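Local coordinates for protein alkane monooxygenase (Geobacillus thermodenitrificans, PDB 3B9O) that is a flavin-binding monooxygenase of the luciferase-like family, built on a TIM-barrel fold and holding flavin mononucleotide in this model, at residues N8-N13 with F55-V60; W132-S137 with P222-A227. All coordinates share one frame; numbering follows the deposited sequence.

In the fold
From the N terminus, strand 6-12 runs first and is rejoined after helix 36-48 by strand 53-57; interaction 1 closes this early loop. The chain then lays down strands 100-106 and 130-135, and interaction 2 closes a longer excursion, with 84 residues between segments 132-137 and 222-227, which carries helix 154-174. The two loops follow in series, neither nested nor crossed, yet both lie in one curled parallel sheet with centres about 12 Å apart. They meet in the barrel interior, where Tyr225 reaches Asn8 and Phe55, and Asn133 packs against Phe55. At their C-terminal ends both reach the same flavin mononucleotide.

Interaction 1: N8-N13 with F55-V60; sequences NAFEMN and FLADVV. With FMN (flavin mononucleotide), chain C.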
ATOM      1  N   ASN A   8       9.092   3.218  -1.193  1.00 17.44           N
ATOM      2  CA  ASN A   8       8.551   2.105  -0.414  1.00 14.53           C
ATOM      3  C   ASN A   8       8.881   0.751  -1.052  1.00 14.03           C
ATOM      4  O   ASN A   8       8.907   0.631  -2.282  1.00 16.33           O
ATOM      5  CB  ASN A   8       7.034   2.189  -0.331  1.00 13.49           C
ATOM      6  CG  ASN A   8       6.543   3.451   0.319  1.00 17.20           C
ATOM      7  OD1 ASN A   8       7.249   4.084   1.111  1.00 17.33           O
ATOM      8  ND2 ASN A   8       5.306   3.821  -0.001  1.00 15.88           N
ATOM      9  N   ALA A   9       9.083  -0.252  -0.211  1.00 16.53           N
ATOM     10  CA  ALA A   9       9.298  -1.629  -0.630  1.00 15.37           C
ATOM     11  C   ALA A   9       7.941  -2.288  -0.731  1.00 12.02           C
ATOM     12  O   ALA A   9       7.199  -2.318   0.249  1.00 15.54           O
ATOM     13  CB  ALA A   9      10.160  -2.320   0.394  1.00  9.56           C
ATOM     14  N   PHE A  10       7.588  -2.774  -1.910  1.00 14.22           N
ATOM     15  CA  PHE A  10       6.278  -3.386  -2.135  1.00 10.94           C
ATOM     16  C   PHE A  10       6.317  -4.886  -1.816  1.00 19.82           C
ATOM     17  O   PHE A  10       7.104  -5.671  -2.398  1.00 16.50           O
ATOM     18  CB  PHE A  10       5.811  -3.168  -3.568  1.00 10.36           C
ATOM     19  CG  PHE A  10       4.357  -3.408  -3.793  1.00 16.34           C
ATOM     20  CD1 PHE A  10       3.405  -2.961  -2.884  1.00 20.74           C
ATOM     21  CD2 PHE A  10       3.927  -4.055  -4.958  1.00 14.74           C
ATOM     22  CE1 PHE A  10       2.047  -3.174  -3.109  1.00 21.34           C
ATOM     23  CE2 PHE A  10       2.551  -4.245  -5.199  1.00 13.89           C
ATOM     24  CZ  PHE A  10       1.627  -3.799  -4.299  1.00 14.92           C
ATOM     25  N   GLU A  11       5.443  -5.292  -0.907  1.00 11.41           N
ATOM     26  CA  GLU A  11       5.521  -6.660  -0.376  1.00 11.76           C
ATOM     27  C   GLU A  11       4.125  -7.206  -0.084  1.00 12.58           C
ATOM     28  O   GLU A  11       3.143  -6.479  -0.124  1.00 12.77           O
ATOM     29  CB  GLU A  11       6.418  -6.611   0.894  1.00 16.84           C
ATOM     30  CG  GLU A  11       6.889  -7.889   1.521  1.00 26.59           C
ATOM     31  CD  GLU A  11       7.449  -8.959   0.546  1.00 20.14           C
ATOM     32  OE1 GLU A  11       6.652  -9.628  -0.109  1.00 16.70           O
ATOM     33  OE2 GLU A  11       8.660  -9.174   0.491  1.00 15.87           O
ATOM     34  N   MET A  12       4.046  -8.502   0.193  1.00 16.95           N
ATOM     35  CA  MET A  12       2.809  -9.140   0.621  1.00 15.91           C
ATOM     36  C   MET A  12       3.189 -10.404   1.386  1.00 17.23           C
ATOM     37  O   MET A  12       4.125 -11.120   0.993  1.00 13.78           O
ATOM     38  CB  MET A  12       1.893  -9.500  -0.585  1.00 11.20           C
ATOM     39  CG  MET A  12       0.464  -9.960  -0.174  1.00 11.38           C
ATOM     40  SD  MET A  12      -0.636 -10.011  -1.610  1.00 14.70           S
ATOM     41  CE  MET A  12      -1.927 -11.061  -0.970  1.00 15.09           C
ATOM     42  N   ASN A  13       2.405 -10.696   2.434  1.00 14.51           N
ATOM     43  CA  ASN A  13       2.643 -11.841   3.306  1.00 13.82           C
ATOM     44  C   ASN A  13       2.105 -13.135   2.613  1.00 16.26           C
ATOM     45  O   ASN A  13       1.133 -13.745   3.072  1.00 15.32           O
ATOM     46  CB  ASN A  13       1.939 -11.612   4.652  1.00 15.88           C
ATOM     47  CG  ASN A  13       2.451 -12.505   5.745  1.00 20.04           C
ATOM     48  OD1 ASN A  13       2.048 -12.357   6.911  1.00 18.54           O
ATOM     49  ND2 ASN A  13       3.391 -13.412   5.405  1.00  8.23           N
ATOM     50  N   PHE A  55       5.585  -1.530   2.300  1.00 12.59           N
ATOM     51  CA  PHE A  55       4.165  -1.390   1.929  1.00 15.17           C
ATOM     52  C   PHE A  55       3.623  -2.796   1.686  1.00 12.09           C
ATOM     53  O   PHE A  55       4.050  -3.486   0.753  1.00 15.27           O
ATOM     54  CB  PHE A  55       4.021  -0.484   0.669  1.00 15.72           C
ATOM     55  CG  PHE A  55       2.587  -0.167   0.270  1.00 15.91           C
ATOM     56  CD1 PHE A  55       2.146   1.150   0.230  1.00 30.73           C
ATOM     57  CD2 PHE A  55       1.690  -1.166  -0.092  1.00 38.11           C
ATOM     58  CE1 PHE A  55       0.811   1.471  -0.163  1.00 23.37           C
ATOM     59  CE2 PHE A  55       0.334  -0.856  -0.461  1.00 35.11           C
ATOM     60  CZ  PHE A  55      -0.085   0.459  -0.509  1.00 17.31           C
ATOM     61  N   LEU A  56       2.728  -3.234   2.556  1.00 10.42           N
ATOM     62  CA  LEU A  56       2.191  -4.599   2.473  1.00 15.51           C
ATOM     63  C   LEU A  56       0.800  -4.586   1.833  1.00  9.94           C
ATOM     64  O   LEU A  56      -0.140  -3.982   2.369  1.00 16.87           O
ATOM     65  CB  LEU A  56       2.144  -5.246   3.863  1.00 18.00           C
ATOM     66  CG  LEU A  56       3.509  -5.615   4.420  1.00 17.98           C
ATOM     67  CD1 LEU A  56       3.463  -5.517   5.964  1.00 14.21           C
ATOM     68  CD2 LEU A  56       3.891  -6.984   3.913  1.00 15.98           C
ATOM     69  N   ALA A  57       0.703  -5.225   0.686  1.00 15.35           N
ATOM     70  CA  ALA A  57      -0.593  -5.552   0.067  1.00 17.48           C
ATOM     71  C   ALA A  57      -1.288  -6.649   0.893  1.00 17.12           C
ATOM     72  O   ALA A  57      -0.678  -7.271   1.800  1.00 14.97           O
ATOM     73  CB  ALA A  57      -0.385  -6.020  -1.380  1.00 17.29           C
ATOM     74  N   ASP A  58      -2.563  -6.873   0.607  1.00 10.75           N
ATOM     75  CA  ASP A  58      -3.302  -7.955   1.232  1.00 14.68           C
ATOM     76  C   ASP A  58      -4.551  -8.285   0.453  1.00 15.70           C
ATOM     77  O   ASP A  58      -5.116  -7.424  -0.244  1.00 15.55           O
ATOM     78  CB  ASP A  58      -3.769  -7.588   2.642  1.00 13.35           C
ATOM     79  CG  ASP A  58      -4.214  -8.808   3.436  1.00 20.17           C
ATOM     80  OD1 ASP A  58      -3.630  -9.928   3.246  1.00 17.50           O
ATOM     81  OD2 ASP A  58      -5.141  -8.637   4.261  1.00 22.18           O
ATOM     82  N   VAL A  59      -4.996  -9.526   0.603  1.00 16.90           N
ATOM     83  CA  VAL A  59      -6.331  -9.929   0.122  1.00 21.86           C
ATOM     84  C   VAL A  59      -6.871 -10.931   1.143  1.00 18.25           C
ATOM     85  O   VAL A  59      -6.097 -11.691   1.758  1.00 17.45           O
ATOM     86  CB  VAL A  59      -6.303 -10.637  -1.310  1.00 25.38           C
ATOM     87  CG1 VAL A  59      -5.809  -9.705  -2.421  1.00 25.29           C
ATOM     88  CG2 VAL A  59      -5.527 -11.991  -1.278  1.00 25.29           C
ATOM     89  N   VAL A  60      -8.180 -10.915   1.329  1.00 17.44           N
ATOM     90  CA  VAL A  60      -8.876 -11.935   2.105  1.00 21.97           C
ATOM     91  C   VAL A  60      -9.768 -12.791   1.180  1.00 28.39           C
ATOM     92  O   VAL A  60     -10.473 -13.692   1.646  1.00 25.54           O
ATOM     93  CB  VAL A  60      -9.710 -11.348   3.291  1.00 23.47           C
ATOM     94  CG1 VAL A  60      -8.797 -10.976   4.486  1.00 25.41           C
ATOM     95  CG2 VAL A  60     -10.563 -10.148   2.864  1.00 25.87           C
TER
HETATM   96  N1  FMN C 441      -6.767  -4.359  -3.695  1.00 55.89           N
HETATM   97  C2  FMN C 441      -6.606  -5.206  -2.653  1.00 87.73           C
HETATM   98  O2  FMN C 441      -7.619  -5.842  -2.239  1.00 53.32           O
HETATM   99  N3  FMN C 441      -5.356  -5.333  -2.098  1.00 53.06           N
HETATM  100  C4  FMN C 441      -4.284  -4.618  -2.568  1.00 58.29           C
HETATM  101  O4  FMN C 441      -3.159  -4.743  -2.041  1.00 56.77           O
HETATM  102  C4A FMN C 441      -4.450  -3.732  -3.643  1.00 44.69           C
HETATM  103  N5  FMN C 441      -3.428  -2.984  -4.159  1.00 53.21           N
HETATM  104  C5A FMN C 441      -3.655  -2.148  -5.222  1.00 66.26           C
HETATM  105  C6  FMN C 441      -2.624  -1.372  -5.787  1.00 52.67           C
HETATM  106  C7  FMN C 441      -2.880  -0.510  -6.871  1.00 41.13           C
HETATM  107  C7M FMN C 441      -1.783   0.329  -7.492  1.00 65.89           C
HETATM  108  C8  FMN C 441      -4.164  -0.414  -7.389  1.00 62.37           C
HETATM  109  C8M FMN C 441      -4.451   0.504  -8.555  1.00 56.28           C
HETATM  110  C9  FMN C 441      -5.198  -1.183  -6.842  1.00 40.44           C
HETATM  111  C9A FMN C 441      -4.955  -2.053  -5.763  1.00 71.07           C
HETATM  112  N10 FMN C 441      -5.961  -2.797  -5.236  1.00 83.50           N
HETATM  113  C10 FMN C 441      -5.730  -3.630  -4.201  1.00 70.05           C
HETATM  114  C1' FMN C 441      -7.339  -2.725  -5.768  1.00 64.74           C
HETATM  115  C2' FMN C 441      -8.177  -1.765  -4.906  1.00 60.62           C
HETATM  116  O2' FMN C 441      -7.413  -1.263  -3.808  1.00 43.14           O
HETATM  117  C3' FMN C 441      -9.483  -2.349  -4.340  1.00 60.97           C
HETATM  118  O3' FMN C 441      -9.309  -3.649  -3.735  1.00 46.02           O
HETATM  119  C4' FMN C 441     -10.662  -2.273  -5.335  1.00 72.58           C
HETATM  120  O4' FMN C 441     -11.307  -3.540  -5.499  1.00 84.09           O
HETATM  121  C5' FMN C 441     -10.297  -1.743  -6.726  1.00 65.18           C
HETATM  122  O5' FMN C 441     -10.504  -0.338  -6.645  1.00 47.04           O
HETATM  123  P   FMN C 441     -10.962   0.560  -7.896  1.00 51.81           P
HETATM  124  O1P FMN C 441     -11.995  -0.287  -8.621  1.00 71.81           O
HETATM  125  O2P FMN C 441     -11.484   1.798  -7.231  1.00 30.75           O
HETATM  126  O3P FMN C 441      -9.728   0.741  -8.761  1.00 63.87           O
HETATM  127  O   HOH W   1       0.237  -9.051   3.341  1.00 20.99           O
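Three backbone hydrogen bonds join Ala9, Glu11, Phe55 and Ala57 in parallel register: Phe55 N to Ala9 O (2.7 Å), Glu11 N to Phe55 O and Ala57 N to Glu11 O. Glu11 O also takes a CA-H contact from Leu56. On the face carrying Phe10 and Phe55 the two rings lie side by side and point the same way, both with CG anti to the backbone N. Phe55 CD2 meets the edge of the Phe10 ring, 3.6 Å from Phe10 CE1, and the ring planes are 60° apart. Farther along, the extended Met12 chain sets SD 4.0 Å from Ala57 CB and carries CE to Val59 CG2 (3.7 Å). On the other face Glu11 CG packs on Leu56 CD2, while a bend at chi2 (46°) turns CD aside from Leu56. Glu11 OE1 then accepts Met12 N through its anti lone pair, at 2.9 Å, and forms a salt bridge with Arg30; Tyr38 OH hydrogen-bonds to OE2. These partners fix the buried carboxylate. A water bridges Asn13 N and Ala57 O. Beyond it the backbone of Asp58 turns to flavin mononucleotide: Asp58 O accepts the flavin N3 at 2.8 Å in a nearly straight bond (165°), whereas Asp58 N gives the flavin O4 only a weak one of 3.5 Å. Ala57 CB lies 3.1 Å from the flavin O4. Phe245 meets both phenylalanine rings edge-to-face. Neighbouring parallel strands joined through helix 36-48 form a beta-alpha-beta unit of the TIM barrel, with the cofactor at the C-terminal ends of the strands.

Interaction 2: W132-S137 with P222-A227; sequences WNVVTS and PVIYQA. With FMN (flavin mononucleotide), chain C.
Strands 130-135 and 223-227 lie side by side, parallel, in the TIM barrel and lead to the flavin mononucleotide pocket. Trp132 N donates to Val223 O (2.8 Å) and Trp132 O accepts Tyr225 N; Tyr225 O then accepts Val134 N. On the face of Trp132, Val134 and Ile224, Val134 CG2 lies 3.6 Å above the plane of the Trp132 indole, over its centre. With CG2 anti to its own carbonyl carbon, Val134 also brings that methyl 4.0 Å from Ile224 CG2. Phe105 O takes the indole N-H, while Leu165 and Trp172 of helix 154-174 pack against Trp132. Inside the barrel Asn133 CB meets Tyr225 CB (3.8 Å), the two side chains crossing at about a right angle with amide and ring planes perpendicular. Asn133 CG is anti to the backbone N (chi1 -179°); Asn133 OD1 comes 3.7 Å from Ala227 CB, and ND2 hydrogen-bonds to Thr104 OG1. The Tyr225 hydroxyl is held by Asn8 and Tyr412. Past this register the strands diverge, and a water accepts from Thr136 N and donates to Ala227 O. Val135 CG1 packs 3.6 Å from the flavin O2. Ala227 O also accepts the ribityl O2' at 2.6 Å, and Ser137 N donates to the ribityl O3' at 3.1 Å.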
ATOM      1  N   TRP A 132      -2.024   3.096   6.912  1.00 11.66           N
ATOM      2  CA  TRP A 132      -3.087   2.218   6.491  1.00 12.96           C
ATOM      3  C   TRP A 132      -3.460   2.480   5.044  1.00 15.77           C
ATOM      4  O   TRP A 132      -3.897   3.584   4.679  1.00 14.50           O
ATOM      5  CB  TRP A 132      -4.294   2.362   7.452  1.00 12.10           C
ATOM      6  CG  TRP A 132      -5.552   1.645   7.036  1.00 13.02           C
ATOM      7  CD1 TRP A 132      -5.660   0.521   6.230  1.00 10.62           C
ATOM      8  CD2 TRP A 132      -6.897   1.999   7.422  1.00 15.51           C
ATOM      9  NE1 TRP A 132      -7.010   0.183   6.081  1.00 14.43           N
ATOM     10  CE2 TRP A 132      -7.783   1.063   6.793  1.00 17.97           C
ATOM     11  CE3 TRP A 132      -7.440   3.034   8.210  1.00 13.03           C
ATOM     12  CZ2 TRP A 132      -9.197   1.127   6.948  1.00 15.57           C
ATOM     13  CZ3 TRP A 132      -8.834   3.090   8.377  1.00 15.84           C
ATOM     14  CH2 TRP A 132      -9.689   2.122   7.770  1.00 13.27           C
ATOM     15  N   ASN A 133      -3.284   1.445   4.230  1.00 15.56           N
ATOM     16  CA  ASN A 133      -3.795   1.446   2.857  1.00 13.82           C
ATOM     17  C   ASN A 133      -5.255   0.997   2.826  1.00 14.83           C
ATOM     18  O   ASN A 133      -5.575  -0.185   2.966  1.00 16.78           O
ATOM     19  CB  ASN A 133      -2.911   0.640   1.907  1.00 13.18           C
ATOM     20  CG  ASN A 133      -3.435   0.657   0.450  1.00 17.92           C
ATOM     21  OD1 ASN A 133      -3.857   1.700  -0.060  1.00 19.47           O
ATOM     22  ND2 ASN A 133      -3.414  -0.490  -0.208  1.00 15.60           N
ATOM     23  N   VAL A 134      -6.129   1.989   2.678  1.00 15.26           N
ATOM     24  CA  VAL A 134      -7.581   1.815   2.704  1.00 18.25           C
ATOM     25  C   VAL A 134      -8.030   1.271   1.368  1.00 18.34           C
ATOM     26  O   VAL A 134      -7.796   1.868   0.330  1.00 16.48           O
ATOM     27  CB  VAL A 134      -8.316   3.133   2.975  1.00 22.46           C
ATOM     28  CG1 VAL A 134      -9.851   2.877   3.033  1.00 25.14           C
ATOM     29  CG2 VAL A 134      -7.842   3.718   4.263  1.00 15.24           C
ATOM     30  N   VAL A 135      -8.679   0.120   1.428  1.00 18.07           N
ATOM     31  CA  VAL A 135      -9.052  -0.643   0.258  1.00 22.72           C
ATOM     32  C   VAL A 135     -10.534  -1.080   0.419  1.00 16.23           C
ATOM     33  O   VAL A 135     -11.036  -1.126   1.543  1.00 21.72           O
ATOM     34  CB  VAL A 135      -8.046  -1.834   0.180  1.00 33.47           C
ATOM     35  CG1 VAL A 135      -8.704  -3.146  -0.059  1.00 45.82           C
ATOM     36  CG2 VAL A 135      -6.879  -1.493  -0.751  1.00 19.77           C
ATOM     37  N   THR A 136     -11.226  -1.340  -0.695  1.00 19.63           N
ATOM     38  CA  THR A 136     -12.569  -1.952  -0.662  1.00 19.13           C
ATOM     39  C   THR A 136     -12.624  -3.446  -1.027  1.00 26.62           C
ATOM     40  O   THR A 136     -13.590  -4.105  -0.681  1.00 33.14           O
ATOM     41  CB  THR A 136     -13.586  -1.240  -1.596  1.00 24.08           C
ATOM     42  OG1 THR A 136     -12.994  -1.080  -2.883  1.00 25.92           O
ATOM     43  CG2 THR A 136     -13.971   0.141  -1.056  1.00 19.23           C
ATOM     44  N   SER A 137     -11.658  -4.005  -1.750  1.00 26.52           N
ATOM     45  CA  SER A 137     -11.755  -5.471  -2.055  1.00 59.31           C
ATOM     46  C   SER A 137     -12.736  -5.809  -3.201  1.00 47.61           C
ATOM     47  O   SER A 137     -13.816  -5.216  -3.327  1.00 44.45           O
ATOM     48  CB  SER A 137     -12.185  -6.292  -0.825  1.00 30.54           C
ATOM     49  OG  SER A 137     -11.259  -6.158   0.260  1.00 55.06           O
ATOM     50  N   PRO A 222      -3.374   6.757  11.643  1.00 13.59           N
ATOM     51  CA  PRO A 222      -2.224   6.291  10.803  1.00 12.33           C
ATOM     52  C   PRO A 222      -2.157   7.133   9.509  1.00 14.10           C
ATOM     53  O   PRO A 222      -3.183   7.693   9.079  1.00 11.85           O
ATOM     54  CB  PRO A 222      -2.599   4.845  10.447  1.00 11.55           C
ATOM     55  CG  PRO A 222      -3.586   4.421  11.479  1.00 19.82           C
ATOM     56  CD  PRO A 222      -4.362   5.692  11.851  1.00 15.21           C
ATOM     57  N   VAL A 223      -0.978   7.236   8.901  1.00 12.84           N
ATOM     58  CA  VAL A 223      -0.889   7.845   7.591  1.00  9.76           C
ATOM     59  C   VAL A 223      -1.849   7.103   6.677  1.00 14.11           C
ATOM     60  O   VAL A 223      -1.846   5.846   6.627  1.00 12.41           O
ATOM     61  CB  VAL A 223       0.548   7.826   7.033  1.00 12.69           C
ATOM     62  CG1 VAL A 223       0.514   8.269   5.565  1.00 12.52           C
ATOM     63  CG2 VAL A 223       1.404   8.800   7.844  1.00 16.83           C
ATOM     64  N   ILE A 224      -2.700   7.860   5.982  1.00 12.75           N
ATOM     65  CA  ILE A 224      -3.751   7.245   5.146  1.00  6.10           C
ATOM     66  C   ILE A 224      -3.341   7.092   3.685  1.00  9.78           C
ATOM     67  O   ILE A 224      -3.140   8.069   2.972  1.00 13.39           O
ATOM     68  CB  ILE A 224      -5.112   8.052   5.198  1.00 13.62           C
ATOM     69  CG1 ILE A 224      -5.589   8.256   6.654  1.00 14.65           C
ATOM     70  CG2 ILE A 224      -6.191   7.314   4.257  1.00 18.05           C
ATOM     71  CD1 ILE A 224      -5.881   6.932   7.425  1.00 20.80           C
ATOM     72  N   TYR A 225      -3.153   5.859   3.250  1.00 12.97           N
ATOM     73  CA  TYR A 225      -2.944   5.555   1.839  1.00 10.57           C
ATOM     74  C   TYR A 225      -4.240   5.109   1.220  1.00 13.31           C
ATOM     75  O   TYR A 225      -5.145   4.646   1.934  1.00 13.80           O
ATOM     76  CB  TYR A 225      -1.973   4.361   1.697  1.00 11.83           C
ATOM     77  CG  TYR A 225      -0.524   4.752   1.645  1.00 18.04           C
ATOM     78  CD1 TYR A 225       0.183   4.762   0.414  1.00 28.06           C
ATOM     79  CD2 TYR A 225       0.138   5.174   2.810  1.00 15.48           C
ATOM     80  CE1 TYR A 225       1.572   5.151   0.363  1.00 30.10           C
ATOM     81  CE2 TYR A 225       1.490   5.553   2.782  1.00 13.12           C
ATOM     82  CZ  TYR A 225       2.211   5.526   1.564  1.00 28.20           C
ATOM     83  OH  TYR A 225       3.562   5.890   1.575  1.00 29.24           O
ATOM     84  N   GLN A 226      -4.314   5.236  -0.100  1.00 13.23           N
ATOM     85  CA  GLN A 226      -5.392   4.705  -0.885  1.00 17.86           C
ATOM     86  C   GLN A 226      -4.804   4.139  -2.168  1.00 17.44           C
ATOM     87  O   GLN A 226      -3.821   4.655  -2.709  1.00 19.53           O
ATOM     88  CB  GLN A 226      -6.490   5.759  -1.163  1.00 14.57           C
ATOM     89  CG  GLN A 226      -7.772   5.148  -1.709  1.00 22.80           C
ATOM     90  CD  GLN A 226      -7.776   5.038  -3.232  1.00 34.63           C
ATOM     91  OE1 GLN A 226      -8.609   4.319  -3.802  1.00 27.82           O
ATOM     92  NE2 GLN A 226      -6.834   5.746  -3.909  1.00 24.13           N
ATOM     93  N   ALA A 227      -5.411   3.048  -2.622  1.00 17.30           N
ATOM     94  CA  ALA A 227      -5.081   2.432  -3.904  1.00 22.19           C
ATOM     95  C   ALA A 227      -6.431   1.951  -4.462  1.00 32.99           C
ATOM     96  O   ALA A 227      -7.197   1.282  -3.740  1.00 23.19           O
ATOM     97  CB  ALA A 227      -4.110   1.259  -3.691  1.00 18.33           C
TER
HETATM   98  N1  FMN C 441      -6.767  -4.359  -3.695  1.00 55.89           N
HETATM   99  C2  FMN C 441      -6.606  -5.206  -2.653  1.00 87.73           C
HETATM  100  O2  FMN C 441      -7.619  -5.842  -2.239  1.00 53.32           O
HETATM  101  N3  FMN C 441      -5.356  -5.333  -2.098  1.00 53.06           N
HETATM  102  C4  FMN C 441      -4.284  -4.618  -2.568  1.00 58.29           C
HETATM  103  O4  FMN C 441      -3.159  -4.743  -2.041  1.00 56.77           O
HETATM  104  C4A FMN C 441      -4.450  -3.732  -3.643  1.00 44.69           C
HETATM  105  N5  FMN C 441      -3.428  -2.984  -4.159  1.00 53.21           N
HETATM  106  C5A FMN C 441      -3.655  -2.148  -5.222  1.00 66.26           C
HETATM  107  C6  FMN C 441      -2.624  -1.372  -5.787  1.00 52.67           C
HETATM  108  C7  FMN C 441      -2.880  -0.510  -6.871  1.00 41.13           C
HETATM  109  C7M FMN C 441      -1.783   0.329  -7.492  1.00 65.89           C
HETATM  110  C8  FMN C 441      -4.164  -0.414  -7.389  1.00 62.37           C
HETATM  111  C8M FMN C 441      -4.451   0.504  -8.555  1.00 56.28           C
HETATM  112  C9  FMN C 441      -5.198  -1.183  -6.842  1.00 40.44           C
HETATM  113  C9A FMN C 441      -4.955  -2.053  -5.763  1.00 71.07           C
HETATM  114  N10 FMN C 441      -5.961  -2.797  -5.236  1.00 83.50           N
HETATM  115  C10 FMN C 441      -5.730  -3.630  -4.201  1.00 70.05           C
HETATM  116  C1' FMN C 441      -7.339  -2.725  -5.768  1.00 64.74           C
HETATM  117  C2' FMN C 441      -8.177  -1.765  -4.906  1.00 60.62           C
HETATM  118  O2' FMN C 441      -7.413  -1.263  -3.808  1.00 43.14           O
HETATM  119  C3' FMN C 441      -9.483  -2.349  -4.340  1.00 60.97           C
HETATM  120  O3' FMN C 441      -9.309  -3.649  -3.735  1.00 46.02           O
HETATM  121  C4' FMN C 441     -10.662  -2.273  -5.335  1.00 72.58           C
HETATM  122  O4' FMN C 441     -11.307  -3.540  -5.499  1.00 84.09           O
HETATM  123  C5' FMN C 441     -10.297  -1.743  -6.726  1.00 65.18           C
HETATM  124  O5' FMN C 441     -10.504  -0.338  -6.645  1.00 47.04           O
HETATM  125  P   FMN C 441     -10.962   0.560  -7.896  1.00 51.81           P
HETATM  126  O1P FMN C 441     -11.995  -0.287  -8.621  1.00 71.81           O
HETATM  127  O2P FMN C 441     -11.484   1.798  -7.231  1.00 30.75           O
HETATM  128  O3P FMN C 441      -9.728   0.741  -8.761  1.00 63.87           O
HETATM  129  O   HOH W   2     -10.134   0.092  -2.947  1.00 43.83           O